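Local coordinates for agrin (Gallus gallus, PDB 1PZ7), which probably acts in the basal lamina at neuromuscular synapses through a calcium-binding laminin G domain whose function is modulated by alternative splicing, at residues 7-16 / 194-201. Residues are numbered along the deposited sequence; the frame is centred on the assembly and turned at random.
Sequences KAAGDAEAIA and NNPTILHC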
loop_
_atom_site.group_PDB
_atom_site.type_symbol
_atom_site.label_atom_id
_atom_site.label_comp_id
_atom_site.label_asym_id
_atom_site.label_seq_id
_atom_site.Cartn_x
_atom_site.Cartn_y
_atom_site.Cartn_z
ATOM N N LYS A 7 -10.043 -4.020 16.848
ATOM C CA LYS A 7 -8.871 -3.595 17.663
ATOM C C LYS A 7 -8.089 -4.790 18.192
ATOM O O LYS A 7 -8.602 -5.911 18.249
ATOM C CB LYS A 7 -9.328 -2.723 18.833
ATOM C CG LYS A 7 -10.738 -3.023 19.345
ATOM C CD LYS A 7 -10.806 -4.374 20.036
ATOM C CE LYS A 7 -12.230 -4.860 20.226
ATOM N NZ LYS A 7 -13.060 -3.928 21.041
ATOM N N ALA A 8 -6.818 -4.560 18.496
ATOM C CA ALA A 8 -6.005 -5.535 19.209
ATOM C C ALA A 8 -6.541 -5.862 20.605
ATOM O O ALA A 8 -5.901 -5.545 21.608
ATOM C CB ALA A 8 -4.600 -5.033 19.334
ATOM N N ALA A 9 -7.705 -6.502 20.664
ATOM C CA ALA A 9 -8.294 -6.931 21.930
ATOM C C ALA A 9 -9.394 -7.977 21.708
ATOM O O ALA A 9 -10.253 -8.179 22.568
ATOM C CB ALA A 9 -8.838 -5.736 22.698
ATOM N N GLY A 10 -9.358 -8.643 20.556
ATOM C CA GLY A 10 -10.326 -9.673 20.227
ATOM C C GLY A 10 -10.105 -10.260 18.843
ATOM O O GLY A 10 -10.692 -9.791 17.868
ATOM N N ASP A 11 -9.260 -11.288 18.763
ATOM C CA ASP A 11 -8.956 -11.983 17.506
ATOM C C ASP A 11 -8.030 -11.188 16.584
ATOM O O ASP A 11 -6.819 -11.210 16.771
ATOM C CB ASP A 11 -10.234 -12.407 16.772
ATOM C CG ASP A 11 -10.790 -13.721 17.286
ATOM O OD1 ASP A 11 -11.872 -14.135 16.812
ATOM O OD2 ASP A 11 -10.215 -14.412 18.154
ATOM N N ALA A 12 -8.577 -10.500 15.586
ATOM C CA ALA A 12 -7.744 -9.726 14.671
ATOM C C ALA A 12 -7.228 -8.463 15.345
ATOM O O ALA A 12 -8.011 -7.646 15.824
ATOM C CB ALA A 12 -8.527 -9.361 13.430
ATOM N N GLU A 13 -5.909 -8.300 15.377
ATOM C CA GLU A 13 -5.315 -7.105 15.957
ATOM C C GLU A 13 -5.440 -5.952 14.966
ATOM O O GLU A 13 -4.779 -5.947 13.931
ATOM C CB GLU A 13 -3.850 -7.347 16.312
ATOM C CG GLU A 13 -3.134 -6.097 16.783
ATOM C CD GLU A 13 -1.978 -6.394 17.717
ATOM O OE1 GLU A 13 -1.773 -5.623 18.679
ATOM O OE2 GLU A 13 -1.272 -7.395 17.490
ATOM N N ALA A 14 -6.306 -4.992 15.281
ATOM C CA ALA A 14 -6.540 -3.846 14.405
ATOM C C ALA A 14 -5.831 -2.614 14.942
ATOM O O ALA A 14 -6.028 -2.224 16.090
ATOM C CB ALA A 14 -8.024 -3.583 14.271
ATOM N N ILE A 15 -5.008 -2.007 14.095
ATOM C CA ILE A 15 -4.219 -0.843 14.474
ATOM C C ILE A 15 -4.846 0.440 13.933
ATOM O O ILE A 15 -5.319 0.481 12.800
ATOM C CB ILE A 15 -2.777 -1.013 13.955
ATOM C CG1 ILE A 15 -2.125 -2.246 14.597
ATOM C CG2 ILE A 15 -1.955 0.235 14.219
ATOM C CD1 ILE A 15 -2.094 -2.224 16.110
ATOM N N ALA A 16 -4.838 1.481 14.761
ATOM C CA ALA A 16 -5.429 2.764 14.413
ATOM C C ALA A 16 -4.382 3.710 13.854
ATOM O O ALA A 16 -3.237 3.721 14.307
ATOM C CB ALA A 16 -6.093 3.385 15.626
ATOM N N ASN A 194 10.173 1.830 12.610
ATOM C CA ASN A 194 10.342 3.254 12.897
ATOM C C ASN A 194 9.769 3.712 14.235
ATOM O O ASN A 194 9.494 4.897 14.417
ATOM C CB ASN A 194 9.710 4.084 11.783
ATOM C CG ASN A 194 8.228 3.828 11.649
ATOM O OD1 ASN A 194 7.787 2.678 11.623
ATOM N ND2 ASN A 194 7.445 4.898 11.566
ATOM N N ASN A 195 9.591 2.782 15.166
ATOM C CA ASN A 195 9.079 3.122 16.490
ATOM C C ASN A 195 7.895 4.092 16.427
ATOM O O ASN A 195 7.962 5.213 16.936
ATOM C CB ASN A 195 10.203 3.720 17.347
ATOM C CG ASN A 195 9.893 3.686 18.834
ATOM O OD1 ASN A 195 8.906 4.261 19.291
ATOM N ND2 ASN A 195 10.745 3.015 19.600
ATOM N N PRO A 196 6.805 3.667 15.801
ATOM C CA PRO A 196 5.613 4.509 15.709
ATOM C C PRO A 196 4.819 4.484 17.010
ATOM O O PRO A 196 5.053 3.612 17.847
ATOM C CB PRO A 196 4.832 3.832 14.585
ATOM C CG PRO A 196 5.109 2.395 14.839
ATOM C CD PRO A 196 6.602 2.375 15.119
ATOM N N THR A 197 3.913 5.440 17.185
ATOM C CA THR A 197 3.050 5.459 18.357
ATOM C C THR A 197 1.912 4.480 18.094
ATOM O O THR A 197 1.114 4.682 17.178
ATOM C CB THR A 197 2.507 6.872 18.612
ATOM O OG1 THR A 197 3.580 7.749 18.983
ATOM C CG2 THR A 197 1.587 6.893 19.823
ATOM N N ILE A 198 1.846 3.419 18.891
ATOM C CA ILE A 198 0.848 2.372 18.685
ATOM C C ILE A 198 -0.480 2.649 19.372
ATOM O O ILE A 198 -0.544 2.850 20.581
ATOM C CB ILE A 198 1.384 1.014 19.173
ATOM C CG1 ILE A 198 2.676 0.648 18.435
ATOM C CG2 ILE A 198 0.326 -0.074 18.981
ATOM C CD1 ILE A 198 2.530 0.557 16.932
ATOM N N LEU A 199 -1.541 2.649 18.578
ATOM C CA LEU A 199 -2.887 2.825 19.087
ATOM C C LEU A 199 -3.736 1.745 18.449
ATOM O O LEU A 199 -3.562 1.429 17.275
ATOM C CB LEU A 199 -3.443 4.200 18.722
ATOM C CG LEU A 199 -2.911 5.418 19.484
ATOM C CD1 LEU A 199 -1.510 5.764 19.041
ATOM C CD2 LEU A 199 -3.820 6.608 19.267
ATOM N N HIS A 200 -4.640 1.163 19.224
ATOM C CA HIS A 200 -5.514 0.123 18.705
ATOM C C HIS A 200 -6.838 0.728 18.268
ATOM O O HIS A 200 -7.251 1.778 18.764
ATOM C CB HIS A 200 -5.719 -0.970 19.750
ATOM C CG HIS A 200 -4.445 -1.631 20.175
ATOM N ND1 HIS A 200 -3.634 -2.314 19.293
ATOM C CD2 HIS A 200 -3.829 -1.695 21.378
ATOM C CE1 HIS A 200 -2.579 -2.778 19.939
ATOM N NE2 HIS A 200 -2.672 -2.416 21.204
ATOM N N CYS A 201 -7.490 0.061 17.326
ATOM C CA CYS A 201 -8.744 0.537 16.763
ATOM C C CYS A 201 -9.843 0.705 17.810
ATOM O O CYS A 201 -9.905 0.005 18.815
ATOM C CB CYS A 201 -9.213 -0.423 15.678
ATOM S SG CYS A 201 -10.392 0.333 14.563
HETATM O O HOH W 1 -0.931 2.985 15.747
#
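Ala16 and Cys201 carry the two backbone hydrogen bonds that join the start of strand 15-18 to the C-terminal tail. Ala16 N donates to Leu199 O at 2.8 Å. Cys201 N donates to Ala14 O at 3.0 Å. Together they make a single beta bridge between Ile15 and His200.

The tight part lies around this bridge. Ala14 CB packs on Cys201 CB at 3.7 Å. Cys201 SG is turned anti to its own N (chi1 -160°) and forms the disulfide with Cys175, the first residue of strand 175-181. That strand also bonds to Ile15 through Ile176. The same strand is therefore tied to the first segment by hydrogen bonds and to the tail by a covalent link. Ile15 is buried. Its CG2 meets Leu199 O, while CG1, beside the backbone N (chi1 -62°), carries CD1 to 3.5 Å from His200 ND1. CD1 also reaches Ile198 CG2, and the side chain continues onto Leu188, Val189 and Met23.

The outer side is looser. Glu13 and His200 are both exposed. Glu13 OE1 lies 3.2 Å from His200 CE1, with carboxylate and ring planes 28° apart. Ala14 O lies at the edge of the ring. Farther along, a water accepts from Leu199 N at 2.9 Å. It lies within hydrogen-bonding distance of Ala16 O and Thr197 O, though it may not serve both at once. It bridges the backbones where direct pairing stops.

The chemistry is thus mostly main-chain. Two direct bonds and one water join the first and last modelled parts of the chain, and the disulfide separately ties Cys201 to strand 175-181. His200 ND1, by contrast, is buried by the contact beside Ile15 CD1 and has no polar partner, so nothing polar evidently fixes the rotation of the imidazole through this atom.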